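Local atomic coordinates of CNPV058 bcl-2 like protein (Canarypox virus, PDB entry 5WOS), a protein that inhibits apoptosis of the infected host cell and interacts with the proapoptotic proteins BAK1 and BAX and with other BH3-containing proteins such as BIM. Residues L20-N25 and N44-V49; I28-G33 and V105-K110; Y16-N21 and N141-L146. All blocks are in the same frame, centred on the assembly; numbering follows the deposited sequence.

Contact 1 of 3, residues L20-N25 and N44-V49; sequences LNIIQN and NTYIIV
This is a helix-helix packing of the all-helical Bcl-2 fold, between the middle of the N-terminal helix 14-32 and the start of helix 43-69. The two run in broadly the same direction, crossing at -50°, with the CA atoms of I22 and Y46 the nearest pair. At 10.3 Å between axes, side chains fill the gap. I22 does most of this from its helix. Its CG1 sits beside the backbone N, anti to the carbonyl carbon, and carries CD1 out to the CG2 methyl of T45, where the two carbons are only 3.2 Å apart, a tight approach for methyls. The other branch of I22, CG2, meets CG1 of V49 at 4.2 Å, so the isoleucine touches two residues one helical turn apart and crosses both at nearly a right angle. Y46 comes in differently. With CG anti to the backbone N (chi1 -176°) its ring reaches across to the neighbouring helix, and the carbonyl O of I22 lies at the ring edge, in plane, 3.9 Å from CE1. The same CE1 is 3.8 Å from CB of N25. The hydroxyl ends 3.0 Å from the carbonyl O of N25, but its hydrogen bond is made with the carboxylate of E29, one turn further along helix 14-32. N25 turns its amide back along its own helix: ND2 gives a nearly straight bond (174°) to N21 O at 2.9 Å, in the plane of that carbonyl, while OD1 accepts from NE of R36, which fixes both ends of the amide. The two segments are thus joined by methyl and ring contacts without a hydrogen bond between them, and the N25 amide and Y46 hydroxyl find partners along helix 14-32 or in the loop that follows it.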
# COMPACT_ATOMS: atom_id res chain seq x y z
N LEU A 20 -5.08 -0.83 8.98
CA LEU A 20 -5.18 -2.20 8.51
C LEU A 20 -6.56 -2.50 7.94
O LEU A 20 -6.68 -3.19 6.92
CB LEU A 20 -4.86 -3.16 9.66
CG LEU A 20 -5.00 -4.66 9.38
CD1 LEU A 20 -3.91 -5.17 8.44
CD2 LEU A 20 -4.97 -5.43 10.68
N ASN A 21 -7.62 -2.00 8.58
CA ASN A 21 -8.97 -2.28 8.10
C ASN A 21 -9.13 -1.90 6.63
O ASN A 21 -9.77 -2.63 5.86
CB ASN A 21 -10.00 -1.55 8.96
CG ASN A 21 -11.42 -1.76 8.47
OD1 ASN A 21 -12.03 -0.87 7.87
ND2 ASN A 21 -11.95 -2.96 8.71
N ILE A 22 -8.57 -0.76 6.23
CA ILE A 22 -8.71 -0.30 4.85
C ILE A 22 -7.81 -1.09 3.92
O ILE A 22 -8.23 -1.50 2.83
CB ILE A 22 -8.44 1.21 4.79
CG1 ILE A 22 -9.69 1.98 5.20
CG2 ILE A 22 -7.99 1.64 3.39
CD1 ILE A 22 -9.40 3.35 5.70
N ILE A 23 -6.55 -1.30 4.31
CA ILE A 23 -5.64 -2.06 3.46
C ILE A 23 -6.13 -3.49 3.30
O ILE A 23 -6.11 -4.05 2.20
CB ILE A 23 -4.21 -2.02 4.05
CG1 ILE A 23 -3.72 -0.58 4.15
CG2 ILE A 23 -3.27 -2.86 3.20
CD1 ILE A 23 -2.37 -0.44 4.82
N GLN A 24 -6.56 -4.12 4.40
CA GLN A 24 -7.02 -5.50 4.33
C GLN A 24 -8.18 -5.64 3.34
O GLN A 24 -8.21 -6.58 2.54
CB GLN A 24 -7.43 -5.97 5.72
CG GLN A 24 -7.36 -7.48 5.91
CD GLN A 24 -7.17 -7.86 7.36
OE1 GLN A 24 -7.61 -7.15 8.26
NE2 GLN A 24 -6.51 -8.99 7.59
N ASN A 25 -9.12 -4.70 3.37
CA ASN A 25 -10.29 -4.82 2.50
C ASN A 25 -9.97 -4.45 1.06
O ASN A 25 -10.56 -5.02 0.13
CB ASN A 25 -11.43 -3.96 3.04
CG ASN A 25 -12.24 -4.67 4.10
OD1 ASN A 25 -13.13 -5.47 3.79
ND2 ASN A 25 -11.95 -4.40 5.37
N ASN A 44 -16.26 6.14 3.58
CA ASN A 44 -15.84 7.27 2.76
C ASN A 44 -14.34 7.20 2.45
O ASN A 44 -13.92 7.41 1.31
CB ASN A 44 -16.19 8.59 3.45
CG ASN A 44 -17.62 9.00 3.20
OD1 ASN A 44 -18.16 8.81 2.11
ND2 ASN A 44 -18.26 9.56 4.22
N THR A 45 -13.52 6.91 3.46
CA THR A 45 -12.10 6.74 3.21
C THR A 45 -11.85 5.62 2.21
O THR A 45 -11.03 5.77 1.30
CB THR A 45 -11.36 6.46 4.52
OG1 THR A 45 -11.50 7.57 5.41
CG2 THR A 45 -9.88 6.22 4.26
N TYR A 46 -12.54 4.49 2.37
CA TYR A 46 -12.27 3.34 1.53
C TYR A 46 -12.47 3.68 0.06
O TYR A 46 -11.66 3.30 -0.79
CB TYR A 46 -13.15 2.16 1.94
CG TYR A 46 -12.86 0.90 1.16
CD1 TYR A 46 -11.68 0.20 1.37
CD2 TYR A 46 -13.75 0.40 0.22
CE1 TYR A 46 -11.40 -0.94 0.67
CE2 TYR A 46 -13.48 -0.75 -0.48
CZ TYR A 46 -12.29 -1.41 -0.25
OH TYR A 46 -12.00 -2.56 -0.95
N ILE A 47 -13.55 4.39 -0.27
CA ILE A 47 -13.81 4.77 -1.65
C ILE A 47 -12.67 5.64 -2.18
O ILE A 47 -12.19 5.44 -3.31
CB ILE A 47 -15.17 5.46 -1.77
CG1 ILE A 47 -16.27 4.44 -2.08
CG2 ILE A 47 -15.17 6.53 -2.87
CD1 ILE A 47 -16.45 3.37 -1.02
N ILE A 48 -12.23 6.61 -1.39
CA ILE A 48 -11.15 7.49 -1.84
C ILE A 48 -9.87 6.70 -2.05
O ILE A 48 -9.25 6.76 -3.12
CB ILE A 48 -10.96 8.64 -0.83
CG1 ILE A 48 -12.16 9.58 -0.89
CG2 ILE A 48 -9.67 9.41 -1.14
CD1 ILE A 48 -12.15 10.71 0.14
N VAL A 49 -9.44 5.94 -1.03
CA VAL A 49 -8.21 5.17 -1.16
C VAL A 49 -8.36 4.10 -2.24
O VAL A 49 -7.41 3.82 -2.99
CB VAL A 49 -7.82 4.55 0.19
CG1 VAL A 49 -6.58 3.67 0.04
CG2 VAL A 49 -7.56 5.65 1.22

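Contact 2 of 3, residues I28-G33 and V105-K110; sequences IEYCTG and VTKVFK
The Y30 ring has the side chain of K107 lying across one face, with CE of the lysine 4.0 Å above the ring plane and displaced toward the rim. The lysine crosses the tyrosine at about a right angle, and its CB and CD each come to 3.7 Å from CE2 of Y30, so this is aliphatic chain on ring. L57 and I61 of helix 43-69 also touch the tyrosine. The ammonium stands 5.5 Å from the ring centroid, too far for more than a weak cation-pi attraction. Bends at chi2 and chi4 turn K107 NZ toward the carbonyl O of C31, which it meets in a weak hydrogen bond of 3.5 Å. The side chain of C31 lies between the two helices: its SG, anti to the carbonyl carbon, rests 3.8 Å from CG2 of T106 and close to the backbone of K107. K110 runs straight to its last bend, laying CD 3.4 Å from CB of C31. Helix 14-32 ends here, G33 leaving it with positive phi, so the two ammonium groups lie near its C-terminal carbonyls, a placement that would be electrostatically favourable. With the axes 9.3 Å apart and crossing at -41°, this is the packing of the N-terminal helix on the long central helix 92-112 that characterises the Bcl-2 fold.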
# COMPACT_ATOMS: atom_id res chain seq x y z
N ILE A 28 -8.32 -7.55 -0.37
CA ILE A 28 -9.40 -8.50 -0.63
C ILE A 28 -10.15 -8.12 -1.90
O ILE A 28 -10.32 -8.93 -2.82
CB ILE A 28 -10.35 -8.57 0.58
CG1 ILE A 28 -9.64 -9.22 1.77
CG2 ILE A 28 -11.62 -9.34 0.24
CD1 ILE A 28 -10.36 -9.05 3.08
N GLU A 29 -10.62 -6.87 -1.97
CA GLU A 29 -11.39 -6.44 -3.13
C GLU A 29 -10.57 -6.54 -4.41
O GLU A 29 -11.09 -6.93 -5.46
CB GLU A 29 -11.91 -5.02 -2.93
CG GLU A 29 -12.75 -4.52 -4.12
CD GLU A 29 -13.62 -3.32 -3.78
OE1 GLU A 29 -13.75 -2.98 -2.58
OE2 GLU A 29 -14.18 -2.71 -4.71
N TYR A 30 -9.28 -6.21 -4.34
CA TYR A 30 -8.47 -6.22 -5.55
C TYR A 30 -8.16 -7.64 -6.00
O TYR A 30 -7.99 -7.89 -7.20
CB TYR A 30 -7.17 -5.45 -5.34
CG TYR A 30 -6.32 -5.43 -6.58
CD1 TYR A 30 -6.72 -4.72 -7.70
CD2 TYR A 30 -5.13 -6.13 -6.64
CE1 TYR A 30 -5.95 -4.70 -8.85
CE2 TYR A 30 -4.35 -6.12 -7.78
CZ TYR A 30 -4.77 -5.40 -8.88
OH TYR A 30 -4.00 -5.38 -10.03
N CYS A 31 -8.06 -8.58 -5.06
CA CYS A 31 -7.73 -9.96 -5.42
C CYS A 31 -8.95 -10.74 -5.89
O CYS A 31 -8.87 -11.48 -6.88
CB CYS A 31 -7.09 -10.66 -4.22
SG CYS A 31 -5.37 -10.18 -3.93
N THR A 32 -10.08 -10.59 -5.21
CA THR A 32 -11.29 -11.34 -5.54
C THR A 32 -12.20 -10.61 -6.52
O THR A 32 -13.04 -11.25 -7.16
CB THR A 32 -12.09 -11.66 -4.28
OG1 THR A 32 -12.63 -10.45 -3.73
CG2 THR A 32 -11.22 -12.34 -3.24
N GLY A 33 -12.06 -9.29 -6.64
CA GLY A 33 -13.00 -8.53 -7.43
C GLY A 33 -14.37 -8.40 -6.81
O GLY A 33 -15.33 -8.08 -7.51
N VAL A 105 1.41 -6.96 -5.59
CA VAL A 105 2.18 -8.11 -5.11
C VAL A 105 1.25 -9.17 -4.55
O VAL A 105 1.39 -10.37 -4.84
CB VAL A 105 3.22 -7.65 -4.06
CG1 VAL A 105 3.71 -8.83 -3.22
CG2 VAL A 105 4.39 -6.98 -4.75
N THR A 106 0.29 -8.75 -3.73
CA THR A 106 -0.64 -9.70 -3.13
C THR A 106 -1.37 -10.50 -4.21
O THR A 106 -1.43 -11.74 -4.14
CB THR A 106 -1.64 -8.96 -2.24
OG1 THR A 106 -0.93 -8.15 -1.29
CG2 THR A 106 -2.52 -9.94 -1.48
N LYS A 107 -1.92 -9.82 -5.21
CA LYS A 107 -2.54 -10.53 -6.32
C LYS A 107 -1.54 -11.45 -7.00
O LYS A 107 -1.87 -12.59 -7.34
CB LYS A 107 -3.12 -9.53 -7.33
CG LYS A 107 -4.47 -9.94 -7.93
CD LYS A 107 -4.62 -9.44 -9.36
CE LYS A 107 -6.08 -9.24 -9.75
NZ LYS A 107 -6.88 -10.48 -9.57
N VAL A 108 -0.30 -10.99 -7.18
CA VAL A 108 0.70 -11.78 -7.89
C VAL A 108 1.00 -13.06 -7.13
O VAL A 108 1.05 -14.15 -7.72
CB VAL A 108 1.96 -10.94 -8.13
CG1 VAL A 108 3.17 -11.83 -8.45
CG2 VAL A 108 1.72 -9.96 -9.26
N PHE A 109 1.21 -12.96 -5.82
CA PHE A 109 1.40 -14.16 -5.02
C PHE A 109 0.13 -15.00 -4.95
O PHE A 109 0.21 -16.21 -4.71
CB PHE A 109 1.85 -13.80 -3.60
CG PHE A 109 3.32 -13.56 -3.47
CD1 PHE A 109 4.24 -14.43 -4.04
CD2 PHE A 109 3.80 -12.47 -2.76
CE1 PHE A 109 5.59 -14.21 -3.91
CE2 PHE A 109 5.15 -12.25 -2.63
CZ PHE A 109 6.05 -13.12 -3.20
N LYS A 110 -1.03 -14.38 -5.16
CA LYS A 110 -2.28 -15.13 -5.15
C LYS A 110 -2.42 -15.95 -6.43
O LYS A 110 -2.78 -17.13 -6.38
CB LYS A 110 -3.45 -14.16 -5.00
CG LYS A 110 -4.81 -14.82 -5.07
CD LYS A 110 -5.90 -13.79 -4.92
CE LYS A 110 -7.29 -14.41 -4.98
NZ LYS A 110 -7.54 -15.10 -6.27

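Contact 3 of 3, residues Y16-N21 and N141-L146; sequences YYTILN and NCWDGL
Chi1 of W143 is -53°, with CG anti to the carbonyl carbon, and chi2 of 100° turns the indole so that its NE1-CZ2 edge faces helix 14-32. On that helix T18 sets CG2 anti to the backbone N, where it lies alongside the indole, 3.7 Å from CD1 of W143, while its OG1 folds back onto the carbonyl of E14. The indole N-H is spent on the main chain: NE1 of W143 donates to the carbonyl O of T18 at 3.1 Å. The oxygen lies close to the ring plane and the bond is fairly straight at the hydrogen (164°), yet the donor stands well above the carbonyl plane and away from its lone pairs. Further along the same edge, CZ2 of W143 abuts the backbone of the next residue, 3.6 Å from CA of I19, and also meets its CG1 at 3.8 Å. The tryptophan belongs to the short 3-10 turn 143-145, and the surrounding sequence, NCWDGL, resembles the end of the BH2 motif of Bcl-2 proteins, which would begin in the last turns of helix 121-138 and run into this turn. That helix closes in a Schellman motif with N141 at positive phi, and C142, also at positive phi, carries the chain into the turn. SG of C142, anti to its carbonyl carbon, comes to 4.3 Å from CD1 of I19, and its CB faces the T18 methyl. Around this junction I19 continues onto T126 and L137 of helix 121-138, and C142 touches I15.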
# COMPACT_ATOMS: atom_id res chain seq x y z
N TYR A 16 -2.99 1.28 14.36
CA TYR A 16 -2.61 0.10 13.57
C TYR A 16 -3.82 -0.49 12.86
O TYR A 16 -3.74 -0.85 11.68
CB TYR A 16 -1.95 -0.95 14.47
CG TYR A 16 -1.59 -2.22 13.74
CD1 TYR A 16 -0.34 -2.39 13.16
CD2 TYR A 16 -2.51 -3.25 13.61
CE1 TYR A 16 -0.01 -3.55 12.48
CE2 TYR A 16 -2.20 -4.42 12.94
CZ TYR A 16 -0.95 -4.56 12.37
OH TYR A 16 -0.62 -5.72 11.70
N TYR A 17 -4.95 -0.60 13.56
CA TYR A 17 -6.12 -1.25 12.99
C TYR A 17 -6.95 -0.29 12.15
O TYR A 17 -7.65 -0.72 11.23
CB TYR A 17 -6.94 -1.89 14.11
CG TYR A 17 -6.28 -3.15 14.64
CD1 TYR A 17 -6.19 -4.29 13.85
CD2 TYR A 17 -5.73 -3.20 15.92
CE1 TYR A 17 -5.58 -5.44 14.31
CE2 TYR A 17 -5.12 -4.36 16.39
CZ TYR A 17 -5.05 -5.47 15.58
OH TYR A 17 -4.44 -6.63 16.03
N THR A 18 -6.88 1.01 12.44
CA THR A 18 -7.53 1.99 11.56
C THR A 18 -6.97 1.89 10.15
O THR A 18 -7.72 1.95 9.17
CB THR A 18 -7.34 3.41 12.12
OG1 THR A 18 -7.90 3.49 13.44
CG2 THR A 18 -8.05 4.43 11.23
N ILE A 19 -5.65 1.75 10.01
CA ILE A 19 -5.04 1.60 8.70
C ILE A 19 -5.28 0.20 8.15
O ILE A 19 -5.64 0.03 6.98
CB ILE A 19 -3.54 1.94 8.77
CG1 ILE A 19 -3.35 3.46 8.83
CG2 ILE A 19 -2.77 1.36 7.58
CD1 ILE A 19 -2.79 3.93 10.13
N LEU A 20 -5.08 -0.83 8.98
CA LEU A 20 -5.18 -2.20 8.51
C LEU A 20 -6.56 -2.50 7.94
O LEU A 20 -6.68 -3.19 6.92
CB LEU A 20 -4.86 -3.16 9.66
CG LEU A 20 -5.00 -4.66 9.38
CD1 LEU A 20 -3.91 -5.17 8.44
CD2 LEU A 20 -4.97 -5.43 10.68
N ASN A 21 -7.62 -2.00 8.58
CA ASN A 21 -8.97 -2.28 8.10
C ASN A 21 -9.13 -1.90 6.63
O ASN A 21 -9.77 -2.63 5.86
CB ASN A 21 -10.00 -1.55 8.96
CG ASN A 21 -11.42 -1.76 8.47
OD1 ASN A 21 -12.03 -0.87 7.87
ND2 ASN A 21 -11.95 -2.96 8.71
N ASN A 141 -4.73 12.61 12.36
CA ASN A 141 -5.89 11.77 12.67
C ASN A 141 -6.06 10.69 11.60
O ASN A 141 -7.16 10.42 11.13
CB ASN A 141 -7.16 12.62 12.80
CG ASN A 141 -8.32 11.84 13.39
OD1 ASN A 141 -8.13 10.78 13.99
ND2 ASN A 141 -9.52 12.37 13.23
N CYS A 142 -4.94 10.09 11.21
CA CYS A 142 -4.91 8.97 10.26
C CYS A 142 -5.50 9.45 8.94
O CYS A 142 -4.99 10.43 8.38
CB CYS A 142 -5.60 7.77 10.90
SG CYS A 142 -4.72 7.08 12.32
N TRP A 143 -6.54 8.81 8.41
CA TRP A 143 -6.99 9.10 7.06
C TRP A 143 -7.62 10.47 6.90
O TRP A 143 -7.86 10.89 5.76
CB TRP A 143 -7.98 8.02 6.61
CG TRP A 143 -7.45 6.63 6.76
CD1 TRP A 143 -7.73 5.76 7.77
CD2 TRP A 143 -6.57 5.94 5.86
NE1 TRP A 143 -7.08 4.57 7.56
CE2 TRP A 143 -6.36 4.65 6.40
CE3 TRP A 143 -5.94 6.29 4.67
CZ2 TRP A 143 -5.54 3.71 5.78
CZ3 TRP A 143 -5.12 5.35 4.05
CH2 TRP A 143 -4.94 4.08 4.60
N ASP A 144 -7.91 11.18 8.00
CA ASP A 144 -8.48 12.51 7.88
C ASP A 144 -7.58 13.43 7.06
O ASP A 144 -8.07 14.24 6.26
CB ASP A 144 -8.72 13.11 9.27
CG ASP A 144 -9.96 12.54 9.94
OD1 ASP A 144 -10.72 11.80 9.28
OD2 ASP A 144 -10.18 12.84 11.13
N GLY A 145 -6.26 13.30 7.22
CA GLY A 145 -5.34 14.12 6.47
C GLY A 145 -5.39 13.88 4.97
O GLY A 145 -4.97 14.75 4.20
N LEU A 146 -5.89 12.72 4.55
CA LEU A 146 -5.92 12.38 3.14
C LEU A 146 -7.13 12.96 2.41
O LEU A 146 -7.09 13.10 1.19
CB LEU A 146 -5.92 10.86 2.98
CG LEU A 146 -5.91 10.32 1.55
CD1 LEU A 146 -4.61 10.67 0.84
CD2 LEU A 146 -6.14 8.82 1.55

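All three contacts use helix 14-32: contact 3 and contact 1 sit side by side, their centres about 8 Å apart and sharing L20 and N21, while contact 2 is at the helix's C-terminal end, its centre about 21 Å from that of contact 3 across the chain's centre. Contacts 1 and 3 are buried and merge, since W143 packs on I22, T45 and V49. Contact 2 is partly buried, with K110 exposed at its edge, and touches contact 1 through the probable Y46-E29 hydrogen bond. Their chemistry follows: methyls and a tyrosine in contact 1, an indole-to-carbonyl hydrogen bond in contact 3, and lysine chains over a ring and a cysteine in contact 2.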